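Side-chain contacts in ATP-dependent 6-phosphofructokinase isozyme 2 (Escherichia coli, PDB 3UMO), which catalyses the ATP-dependent phosphorylation of fructose 6-phosphate to fructose 1,6-bisphosphate, the first committing step of glycolysis, working as a homodimer: residues A111-N114 with E115-R119; L121-Q124 with V125-E129; A208-E211 with I212-S215; Q201-D204 with V205-A209; V95-E98 with A99-E102. All coordinates share one frame; numbering follows the deposited sequence. Where two conformers were deposited one is given.

How the contacts relate
The five contacts are local, and four of them show how a helix is begun or finished. Contacts 1 and 2 sit at the two ends of helix 115-125 and touch through Leu113 and Leu121, whose CD1 atoms pack together. Contacts 4 and 3 cover the start and the later part of helix 204-214, overlapping at Ala208 and Ala209. The N-terminal ends, contacts 1 and 4, use acidic or amide oxygens and water; the C-terminal ends, contacts 2 and 3, rely on main-chain bonds, to which contact 3 adds a weak amide bond and a serine hydroxyl. All are partly buried. Contact 5, a hairpin turn, lies about 42 Å from contact 2 between centres; contacts 4 and 5 both meet other subunits.

Contact 1. Residues A111-N114 with E115-R119; sequences AALN and EDEFR
The side chain of Asn114 lies across that of Glu117 at about a right angle, its amide plane turned 27° from the carboxylate. With CG placed between the backbone N and the carbonyl carbon (chi1 62°), Asn114 folds OD1 back over the first turn of the helix. There OD1 accepts from Glu117 N at 2.7 Å, the donor lying nearly along the C=O axis. The favour is returned: Asn114 N gives its hydrogen to Glu117 OE2 at 3.0 Å, approaching from above the carboxylate plane. Phe118 N then reaches Asn114 O and begins the regular helical bonding.

The same OE2 also accepts a hydrogen bond from a water at 2.8 Å, which donates in addition to Ala112 O, so one carboxylate oxygen ties the incoming loop to the helix by two routes. Leu113 lies alongside, with CD2 3.7 Å from Glu117 OE2. The other oxygen, OE1, is bonded to the backbone N of Lys86, which probably keeps the carboxylate from turning, and Phe118 runs off toward helix 146-158. Reciprocal bonds between side chain and backbone at Asn114 and Glu117 make this a capping box, here opening helix 115-125.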
# COMPACT_ATOMS: atom_id res chain seq x y z
N ALA A 111 -24.09 -12.89 -10.22
CA ALA A 111 -25.51 -12.61 -10.08
C ALA A 111 -26.23 -13.78 -9.40
O ALA A 111 -25.78 -14.92 -9.45
CB ALA A 111 -26.14 -12.33 -11.44
N ALA A 112 -27.36 -13.47 -8.78
CA ALA A 112 -28.17 -14.50 -8.15
C ALA A 112 -28.82 -15.39 -9.20
O ALA A 112 -29.05 -14.97 -10.34
CB ALA A 112 -29.23 -13.87 -7.26
N LEU A 113 -29.10 -16.64 -8.82
CA LEU A 113 -29.80 -17.58 -9.69
C LEU A 113 -31.00 -18.09 -8.92
O LEU A 113 -30.86 -18.55 -7.79
CB LEU A 113 -28.90 -18.76 -10.05
CG LEU A 113 -28.00 -18.71 -11.28
CD1 LEU A 113 -27.22 -20.01 -11.40
CD2 LEU A 113 -28.83 -18.46 -12.53
N ASN A 114 -32.19 -18.02 -9.52
CA ASN A 114 -33.34 -18.63 -8.86
C ASN A 114 -33.43 -20.11 -9.21
O ASN A 114 -32.64 -20.60 -10.02
CB ASN A 114 -34.66 -17.88 -9.14
CG ASN A 114 -35.04 -17.86 -10.62
OD1 ASN A 114 -34.82 -18.83 -11.34
ND2 ASN A 114 -35.62 -16.75 -11.06
N GLU A 115 -34.38 -20.81 -8.61
CA GLU A 115 -34.48 -22.25 -8.82
C GLU A 115 -34.87 -22.60 -10.26
O GLU A 115 -34.35 -23.56 -10.82
CB GLU A 115 -35.44 -22.88 -7.82
CG GLU A 115 -34.92 -22.85 -6.39
CD GLU A 115 -35.96 -23.32 -5.38
OE1 GLU A 115 -37.16 -23.10 -5.61
OE2 GLU A 115 -35.56 -23.92 -4.36
N ASP A 116 -35.76 -21.82 -10.85
CA ASP A 116 -36.17 -22.05 -12.23
C ASP A 116 -34.99 -21.94 -13.18
O ASP A 116 -34.79 -22.79 -14.05
CB ASP A 116 -37.26 -21.06 -12.65
CG ASP A 116 -37.61 -21.17 -14.13
OD1 ASP A 116 -37.71 -22.31 -14.64
OD2 ASP A 116 -37.78 -20.12 -14.78
N GLU A 117 -34.20 -20.88 -13.01
CA GLU A 117 -33.03 -20.64 -13.84
C GLU A 117 -32.00 -21.77 -13.74
O GLU A 117 -31.42 -22.18 -14.74
CB GLU A 117 -32.41 -19.28 -13.50
CG GLU A 117 -33.23 -18.10 -14.02
CD GLU A 117 -32.99 -16.82 -13.23
OE1 GLU A 117 -33.66 -15.80 -13.54
OE2 GLU A 117 -32.15 -16.82 -12.31
N PHE A 118 -31.79 -22.28 -12.53
CA PHE A 118 -30.85 -23.37 -12.34
C PHE A 118 -31.33 -24.64 -13.05
O PHE A 118 -30.53 -25.35 -13.66
CB PHE A 118 -30.60 -23.65 -10.86
CG PHE A 118 -29.54 -24.68 -10.62
CD1 PHE A 118 -29.88 -26.02 -10.46
CD2 PHE A 118 -28.20 -24.33 -10.57
CE1 PHE A 118 -28.90 -26.98 -10.24
CE2 PHE A 118 -27.22 -25.29 -10.35
CZ PHE A 118 -27.57 -26.61 -10.18
N ARG A 119 -32.62 -24.93 -12.97
CA ARG A 119 -33.20 -26.07 -13.67
C ARG A 119 -33.06 -25.90 -15.19
O ARG A 119 -32.89 -26.88 -15.91
CB ARG A 119 -34.67 -26.28 -13.28
CG ARG A 119 -34.85 -27.00 -11.95
CD ARG A 119 -36.33 -27.26 -11.66
NE ARG A 119 -37.04 -26.02 -11.36
CZ ARG A 119 -37.33 -25.61 -10.14
NH1 ARG A 119 -37.00 -26.35 -9.08
NH2 ARG A 119 -37.98 -24.46 -9.96
O HOH W 1 -31.65 -14.23 -11.51

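Contact 2. Residues L121-Q124 with V125-E129; sequences LEEQ and VLEIE
Gln124 O receives the N-H of Glu127 at 3.1 Å, from a donor standing well above the carbonyl plane, as the helical bonding gives way to a turn. Just before it the bonding is still regular: Val125 N donates to Leu121 O at 3.1 Å, and Leu126 N to Glu122 O at 3.0 Å. Beyond them Ile128 N bonds to Val125 O, closing a type I turn. Leu126 O is taken up outside the turn by the side-chain amide of Gln159.

Side chains cover these carbonyls rather than bond to them. Leu126 CG rests 3.4 Å from Glu122 O, and Val125 CG2 lies at a similar distance from Leu121 O. Glu127 has CG anti to its carbonyl carbon (chi1 -69°), which lays the methylene beside Glu123 O, 3.3 Å from CG. Its extended chain carries the carboxylate obliquely past Gln124, whose own chain bends at chi2; NE2 stops 3.9 Å from Glu127 OE1, and the amide and carboxylate planes stand 71° apart. An alanine at Gln124 would remove the chain that packs on Ile58, and is likely to leave a gap there and the neighbourhood of the Glu127 carboxylate less covered.

Val125 and Ile128 face Leu134 of the neighbouring strand. No side-chain hydrogen bond is made across the contact, and main-chain bonds carry the helix end. Glu123 and Glu127 hold their OE2 atoms 4.8 Å apart near the C-terminal, negative end of the helix dipole, which would probably raise the cost of bringing the two carboxylates closer.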
# COMPACT_ATOMS: atom_id res chain seq x y z
N LEU A 121 -30.55 -24.38 -16.61
CA LEU A 121 -29.14 -24.66 -16.85
C LEU A 121 -28.91 -26.17 -16.84
O LEU A 121 -28.19 -26.71 -17.67
CB LEU A 121 -28.27 -23.97 -15.81
CG LEU A 121 -28.11 -22.46 -16.01
CD1 LEU A 121 -27.66 -21.78 -14.73
CD2 LEU A 121 -27.12 -22.17 -17.12
N GLU A 122 -29.56 -26.84 -15.89
CA GLU A 122 -29.51 -28.29 -15.78
C GLU A 122 -30.03 -28.94 -17.07
O GLU A 122 -29.47 -29.92 -17.56
CB GLU A 122 -30.34 -28.74 -14.58
CG GLU A 122 -29.91 -30.04 -13.94
CD GLU A 122 -30.44 -30.17 -12.52
OE1 GLU A 122 -31.08 -29.21 -12.03
OE2 GLU A 122 -30.22 -31.23 -11.89
N GLU A 123 -31.10 -28.38 -17.62
CA GLU A 123 -31.68 -28.87 -18.87
C GLU A 123 -30.67 -28.78 -20.02
O GLU A 123 -30.57 -29.71 -20.83
CB GLU A 123 -32.96 -28.11 -19.22
CG GLU A 123 -33.70 -28.63 -20.44
CD GLU A 123 -35.03 -27.95 -20.66
OE1 GLU A 123 -35.18 -26.78 -20.23
OE2 GLU A 123 -35.92 -28.57 -21.27
N GLN A 124 -29.93 -27.68 -20.07
CA GLN A 124 -28.89 -27.50 -21.09
C GLN A 124 -27.81 -28.57 -20.97
O GLN A 124 -27.39 -29.16 -21.96
CB GLN A 124 -28.26 -26.11 -20.99
CG GLN A 124 -29.12 -24.98 -21.56
CD GLN A 124 -29.52 -25.22 -23.01
OE1 GLN A 124 -30.70 -25.17 -23.35
NE2 GLN A 124 -28.54 -25.48 -23.87
N VAL A 125 -27.37 -28.81 -19.74
CA VAL A 125 -26.33 -29.79 -19.48
C VAL A 125 -26.74 -31.20 -19.90
O VAL A 125 -25.94 -31.94 -20.47
CB VAL A 125 -25.92 -29.79 -17.99
CG1 VAL A 125 -25.04 -30.99 -17.67
CG2 VAL A 125 -25.20 -28.50 -17.64
N LEU A 126 -27.99 -31.56 -19.64
CA LEU A 126 -28.46 -32.91 -19.96
C LEU A 126 -28.76 -33.11 -21.45
O LEU A 126 -29.14 -34.21 -21.87
CB LEU A 126 -29.65 -33.29 -19.07
CG LEU A 126 -29.28 -33.27 -17.58
CD1 LEU A 126 -30.44 -33.72 -16.71
CD2 LEU A 126 -28.04 -34.14 -17.32
N GLU A 127 -28.57 -32.06 -22.24
CA GLU A 127 -28.65 -32.19 -23.69
C GLU A 127 -27.29 -32.56 -24.28
O GLU A 127 -27.17 -32.87 -25.46
CB GLU A 127 -29.17 -30.90 -24.33
CG GLU A 127 -30.63 -30.63 -24.04
CD GLU A 127 -31.10 -29.30 -24.60
OE1 GLU A 127 -30.31 -28.64 -25.30
OE2 GLU A 127 -32.26 -28.92 -24.33
N ILE A 128 -26.26 -32.51 -23.44
CA ILE A 128 -24.92 -32.92 -23.84
C ILE A 128 -24.93 -34.43 -24.11
O ILE A 128 -25.55 -35.19 -23.36
CB ILE A 128 -23.88 -32.56 -22.76
CG1 ILE A 128 -23.75 -31.04 -22.64
CG2 ILE A 128 -22.53 -33.18 -23.07
CD1 ILE A 128 -22.97 -30.59 -21.41
N GLU A 129 -24.27 -34.85 -25.18
CA GLU A 129 -24.25 -36.26 -25.55
C GLU A 129 -23.40 -37.09 -24.59
O GLU A 129 -22.51 -36.56 -23.93
CB GLU A 129 -23.75 -36.44 -26.99
CG GLU A 129 -22.37 -35.86 -27.25
CD GLU A 129 -22.42 -34.42 -27.73
OE1 GLU A 129 -23.00 -33.56 -27.04
OE2 GLU A 129 -21.87 -34.15 -28.82

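Contact 3. Residues A208-E211 with I212-S215; sequences AAQE and IVNS
Gln210 and Asn214, one helical turn apart, lean over each other with their amide planes 36° from parallel. Gln210 sends CG anti to its backbone N (chi1 -163°) and then bends at chi2, which swings the amide toward the C-terminal end of the helix. NE2 thereby comes to Asn214 OD1 at 3.3 Å, a weak but fairly straight hydrogen bond, while Gln210 CG lies 3.6 Å from Asn214 ND2. Two conformers of Gln210 were deposited, so this describes one of them. The same NE2 also serves the backbone O of Asp234, and it lies 4.0 Å from Val213 CB.

Beneath the two amides runs the shortest backbone bond of this region, Asn214 N to Gln210 O at 2.8 Å, with the donor nearly in line with the carbonyl. On another side of the helix Ser215 turns its hydroxyl back, OG lying between backbone N and carbonyl carbon (chi1 69°). OG donates to Ile212 O at 2.9 Å, from above the carbonyl plane, and Ser215 N bonds to Glu211 O at the same length. Glu211 extends outward instead, and its carboxylate forms a salt bridge with Arg197.

Ile212 and Val213 turn to the fold, with Val213 also flanked by Gln210: Ile212 reaches Leu191 and Leu194 of helix 188-195, and Val213 meets Val221 and Val233 of the antiparallel sheet. The helix is thus amphipathic, and near its end side-chain amides and a hydroxyl supplement the main-chain bonds; the contribution of the amide pair, in the conformer given, is probably a modest one because its single bond is weak.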
# COMPACT_ATOMS: atom_id res chain seq x y z
N ALA A 208 -2.83 -36.33 0.40
CA ALA A 208 -4.19 -35.83 0.28
C ALA A 208 -4.78 -36.13 -1.10
O ALA A 208 -5.93 -36.54 -1.21
CB ALA A 208 -4.23 -34.33 0.55
N ALA A 209 -3.99 -35.91 -2.14
CA ALA A 209 -4.44 -36.19 -3.50
C ALA A 209 -4.75 -37.67 -3.67
O ALA A 209 -5.78 -38.04 -4.25
CB ALA A 209 -3.39 -35.75 -4.51
N GLN A 210 -3.87 -38.52 -3.15
CA GLN A 210 -4.08 -39.96 -3.27
C GLN A 210 -5.31 -40.40 -2.49
O GLN A 210 -6.01 -41.32 -2.92
CB GLN A 210 -2.84 -40.74 -2.80
CG GLN A 210 -2.82 -42.19 -3.27
CD GLN A 210 -2.67 -42.31 -4.78
OE1 GLN A 210 -1.68 -41.85 -5.35
NE2 GLN A 210 -3.66 -42.91 -5.43
N GLU A 211 -5.59 -39.73 -1.38
CA GLU A 211 -6.75 -40.03 -0.53
C GLU A 211 -8.04 -39.85 -1.32
O GLU A 211 -8.97 -40.66 -1.22
CB GLU A 211 -6.73 -39.10 0.68
CG GLU A 211 -7.67 -39.45 1.81
CD GLU A 211 -7.68 -38.38 2.90
OE1 GLU A 211 -6.60 -37.85 3.24
OE2 GLU A 211 -8.78 -38.06 3.40
N ILE A 212 -8.10 -38.78 -2.11
CA ILE A 212 -9.27 -38.49 -2.93
C ILE A 212 -9.46 -39.52 -4.04
O ILE A 212 -10.58 -39.93 -4.34
CB ILE A 212 -9.16 -37.08 -3.54
CG1 ILE A 212 -9.15 -36.03 -2.43
CG2 ILE A 212 -10.31 -36.81 -4.51
CD1 ILE A 212 -8.77 -34.64 -2.91
N VAL A 213 -8.36 -39.94 -4.66
CA VAL A 213 -8.42 -40.96 -5.70
C VAL A 213 -8.84 -42.30 -5.08
O VAL A 213 -9.78 -42.94 -5.56
CB VAL A 213 -7.08 -41.12 -6.44
CG1 VAL A 213 -7.14 -42.27 -7.43
CG2 VAL A 213 -6.73 -39.81 -7.15
N ASN A 214 -8.16 -42.69 -4.01
CA ASN A 214 -8.46 -43.94 -3.31
C ASN A 214 -9.91 -44.03 -2.82
O ASN A 214 -10.51 -45.11 -2.83
CB ASN A 214 -7.49 -44.17 -2.15
CG ASN A 214 -6.08 -44.49 -2.62
OD1 ASN A 214 -5.86 -44.81 -3.79
ND2 ASN A 214 -5.12 -44.41 -1.70
N SER A 215 -10.47 -42.90 -2.40
CA SER A 215 -11.84 -42.89 -1.87
C SER A 215 -12.88 -43.03 -2.98
O SER A 215 -14.06 -43.26 -2.70
CB SER A 215 -12.10 -41.62 -1.07
OG SER A 215 -12.12 -40.48 -1.91

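Contact 4. Residues Q201-D204 with V205-A209; sequences QPDD and VRKAA
Asp203 meets Arg206 and Lys207 at the start of helix 204-214, where a type I turn from Gln201 to Asp204 leads into the first turn of the helix. The firm part is the backbone. Lys207 N donates to Asp203 O at 3.0 Å with an almost straight N-H, and Ala208 N reaches Asp204 O at 2.9 Å. Asp204 bends its carboxylate back over the turn, CG beside the backbone N (chi1 -78°), so that OD1 accepts from Gln201 N at 2.9 Å from above the carboxylate plane. On the inner side Val205 packs on Leu191 and Val223, close to the residues that line the ATP site, and also touches Pro245 of the second subunit. Tyr306 of the second subunit covers Asp203.

The charged ends of Arg206 and Lys207 are looser and less certain. Asp203 and Arg206 run side by side, pointing the same way, as a probable ion pair, its atoms being modelled too close together for the geometry to be trusted. Lys207 stretches out over the turn; its aliphatic part covers Asp203, with CE 3.9 Å from CB. NZ stays 5.1 Å from Asp203 OD1, near enough that a weak attraction is likely, though not in contact.

At the start of the helix two N-H groups reach the carbonyl four residues back through a water instead of directly. One water accepts from Val205 N and lies 2.8 Å from Gln201 O, to which it probably donates. Another accepts from Arg206 N at 3.0 Å and donates to Pro202 O at 2.8 Å.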
# COMPACT_ATOMS: atom_id res chain seq x y z
N GLN A 201 3.42 -30.67 5.94
CA GLN A 201 4.54 -31.60 5.80
C GLN A 201 4.81 -31.88 4.33
O GLN A 201 3.88 -31.82 3.51
CB GLN A 201 4.25 -32.89 6.56
CG GLN A 201 3.83 -32.66 8.01
CD GLN A 201 4.85 -31.86 8.80
OE1 GLN A 201 4.58 -30.75 9.26
NE2 GLN A 201 6.04 -32.43 8.96
N PRO A 202 6.07 -32.19 3.98
CA PRO A 202 6.45 -32.34 2.57
C PRO A 202 5.54 -33.26 1.76
O PRO A 202 5.18 -32.92 0.62
CB PRO A 202 7.86 -32.92 2.65
CG PRO A 202 8.42 -32.36 3.93
CD PRO A 202 7.23 -32.34 4.88
N ASP A 203 5.17 -34.41 2.32
CA ASP A 203 4.34 -35.37 1.59
C ASP A 203 2.83 -35.15 1.71
O ASP A 203 2.05 -35.94 1.17
CB ASP A 203 4.66 -36.79 2.05
CG ASP A 203 5.44 -37.57 1.01
OD1 ASP A 203 4.80 -38.12 0.09
OD2 ASP A 203 6.68 -37.63 1.11
N ASP A 204 2.41 -34.10 2.41
CA ASP A 204 0.98 -33.91 2.70
C ASP A 204 0.11 -33.73 1.45
O ASP A 204 -0.98 -34.30 1.39
CB ASP A 204 0.75 -32.76 3.69
CG ASP A 204 1.03 -33.15 5.12
OD1 ASP A 204 1.02 -32.24 5.98
OD2 ASP A 204 1.27 -34.35 5.39
N VAL A 205 0.58 -32.94 0.48
CA VAL A 205 -0.18 -32.70 -0.74
C VAL A 205 -0.40 -34.00 -1.51
O VAL A 205 -1.52 -34.30 -1.92
CB VAL A 205 0.50 -31.65 -1.64
CG1 VAL A 205 -0.08 -31.70 -3.05
CG2 VAL A 205 0.32 -30.26 -1.04
N ARG A 206 0.67 -34.78 -1.69
CA ARG A 206 0.56 -36.05 -2.41
C ARG A 206 -0.39 -37.01 -1.71
O ARG A 206 -1.25 -37.62 -2.35
CB ARG A 206 1.93 -36.71 -2.56
CG ARG A 206 1.93 -37.89 -3.53
CD ARG A 206 2.93 -38.95 -3.14
NE ARG A 206 2.40 -39.84 -2.11
CZ ARG A 206 3.12 -40.34 -1.11
NH1 ARG A 206 4.40 -40.05 -1.00
NH2 ARG A 206 2.54 -41.14 -0.22
N LYS A 207 -0.23 -37.15 -0.40
CA LYS A 207 -1.09 -38.04 0.37
C LYS A 207 -2.56 -37.63 0.28
O LYS A 207 -3.43 -38.48 0.10
CB LYS A 207 -0.63 -38.10 1.82
CG LYS A 207 0.61 -38.96 2.00
CD LYS A 207 1.16 -38.88 3.41
CE LYS A 207 2.47 -39.65 3.49
NZ LYS A 207 3.22 -39.37 4.75
N ALA A 208 -2.83 -36.33 0.40
CA ALA A 208 -4.19 -35.83 0.28
C ALA A 208 -4.78 -36.13 -1.10
O ALA A 208 -5.93 -36.54 -1.21
CB ALA A 208 -4.23 -34.33 0.55
N ALA A 209 -3.99 -35.91 -2.14
CA ALA A 209 -4.44 -36.19 -3.50
C ALA A 209 -4.75 -37.67 -3.67
O ALA A 209 -5.78 -38.04 -4.25
CB ALA A 209 -3.39 -35.75 -4.51
O HOH W 2 2.70 -30.98 1.10
O HOH W 3 3.42 -33.73 -1.36

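Contact 5. Residues V95-E98 with A99-E102; sequences VHVE and ASGE
A beta-hairpin turn joins strands 93-97 and 103-107, antiparallel neighbours in the four-stranded sheet, and His96 and Val97 meet its returning arm. Val97 grips that arm with both backbone polar atoms: its N donates to Glu102 O at 2.9 Å in an essentially straight bond, and its O accepts from Gly101 N at 2.8 Å and, weakly, from Ser100 N. Gly101 has a positive phi, 79°, a backbone shape that glycine adopts most easily. Ser100 OG accepts from Glu102 N at 3.2 Å, an ST turn, and lies 3.6 Å from Val97 CB.

His96 extends its ring with CG anti to the backbone N (chi1 -179°), bringing CE1 obliquely to Gly101 O at 3.6 Å. With alanine at this position the Gly101 carbonyl would lose the ring beside it, which is likely to leave that flank of the turn less covered.

The turn also faces neighbours: Ala99 O accepts from Gln21 of the third subunit, Glu102 packs on Pro24 of the fourth, and Glu102 touches a bound ATP. Main-chain bonds converging on Val97 and the Ser100 hydroxyl thus hold the turn, while Ala99 O and the Glu102 side chain meet the neighbouring subunits and the nucleotide.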
# COMPACT_ATOMS: atom_id res chain seq x y z
N VAL A 95 -7.79 -3.42 -11.93
CA VAL A 95 -7.18 -2.09 -11.99
C VAL A 95 -5.68 -2.17 -12.19
O VAL A 95 -4.96 -2.74 -11.36
CB VAL A 95 -7.45 -1.29 -10.70
CG1 VAL A 95 -6.88 0.13 -10.83
CG2 VAL A 95 -8.93 -1.25 -10.38
N HIS A 96 -5.19 -1.58 -13.28
CA HIS A 96 -3.75 -1.47 -13.48
C HIS A 96 -3.25 -0.12 -12.96
O HIS A 96 -3.80 0.92 -13.32
CB HIS A 96 -3.40 -1.60 -14.95
CG HIS A 96 -1.93 -1.52 -15.22
ND1 HIS A 96 -1.11 -2.62 -15.14
CD2 HIS A 96 -1.13 -0.47 -15.51
CE1 HIS A 96 0.14 -2.26 -15.40
NE2 HIS A 96 0.15 -0.95 -15.63
N VAL A 97 -2.24 -0.15 -12.10
CA VAL A 97 -1.64 1.08 -11.59
C VAL A 97 -0.38 1.42 -12.38
O VAL A 97 0.61 0.69 -12.33
CB VAL A 97 -1.34 0.99 -10.08
CG1 VAL A 97 -0.86 2.33 -9.57
CG2 VAL A 97 -2.58 0.55 -9.31
N GLU A 98 -0.41 2.54 -13.11
CA GLU A 98 0.68 2.88 -14.01
C GLU A 98 2.02 3.10 -13.31
O GLU A 98 3.06 2.68 -13.81
CB GLU A 98 0.33 4.10 -14.87
CG GLU A 98 0.93 4.08 -16.28
CD GLU A 98 0.06 3.31 -17.27
OE1 GLU A 98 0.11 2.06 -17.27
OE2 GLU A 98 -0.67 3.95 -18.05
N ALA A 99 2.00 3.74 -12.15
CA ALA A 99 3.25 4.09 -11.47
C ALA A 99 4.06 2.87 -10.98
O ALA A 99 5.29 2.91 -10.95
CB ALA A 99 2.99 5.04 -10.33
N SER A 100 3.36 1.80 -10.62
CA SER A 100 4.02 0.62 -10.05
C SER A 100 4.00 -0.58 -10.99
O SER A 100 4.78 -1.51 -10.83
CB SER A 100 3.32 0.24 -8.75
OG SER A 100 1.97 -0.06 -9.01
N GLY A 101 3.08 -0.56 -11.96
CA GLY A 101 2.91 -1.68 -12.86
C GLY A 101 2.11 -2.81 -12.23
O GLY A 101 1.95 -3.89 -12.81
N GLU A 102 1.61 -2.56 -11.02
CA GLU A 102 0.85 -3.56 -10.27
C GLU A 102 -0.60 -3.63 -10.74
O GLU A 102 -1.15 -2.65 -11.25
CB GLU A 102 0.90 -3.24 -8.77
CG GLU A 102 2.29 -3.39 -8.15
CD GLU A 102 2.32 -3.03 -6.67
OE1 GLU A 102 1.41 -2.31 -6.21
OE2 GLU A 102 3.25 -3.48 -5.97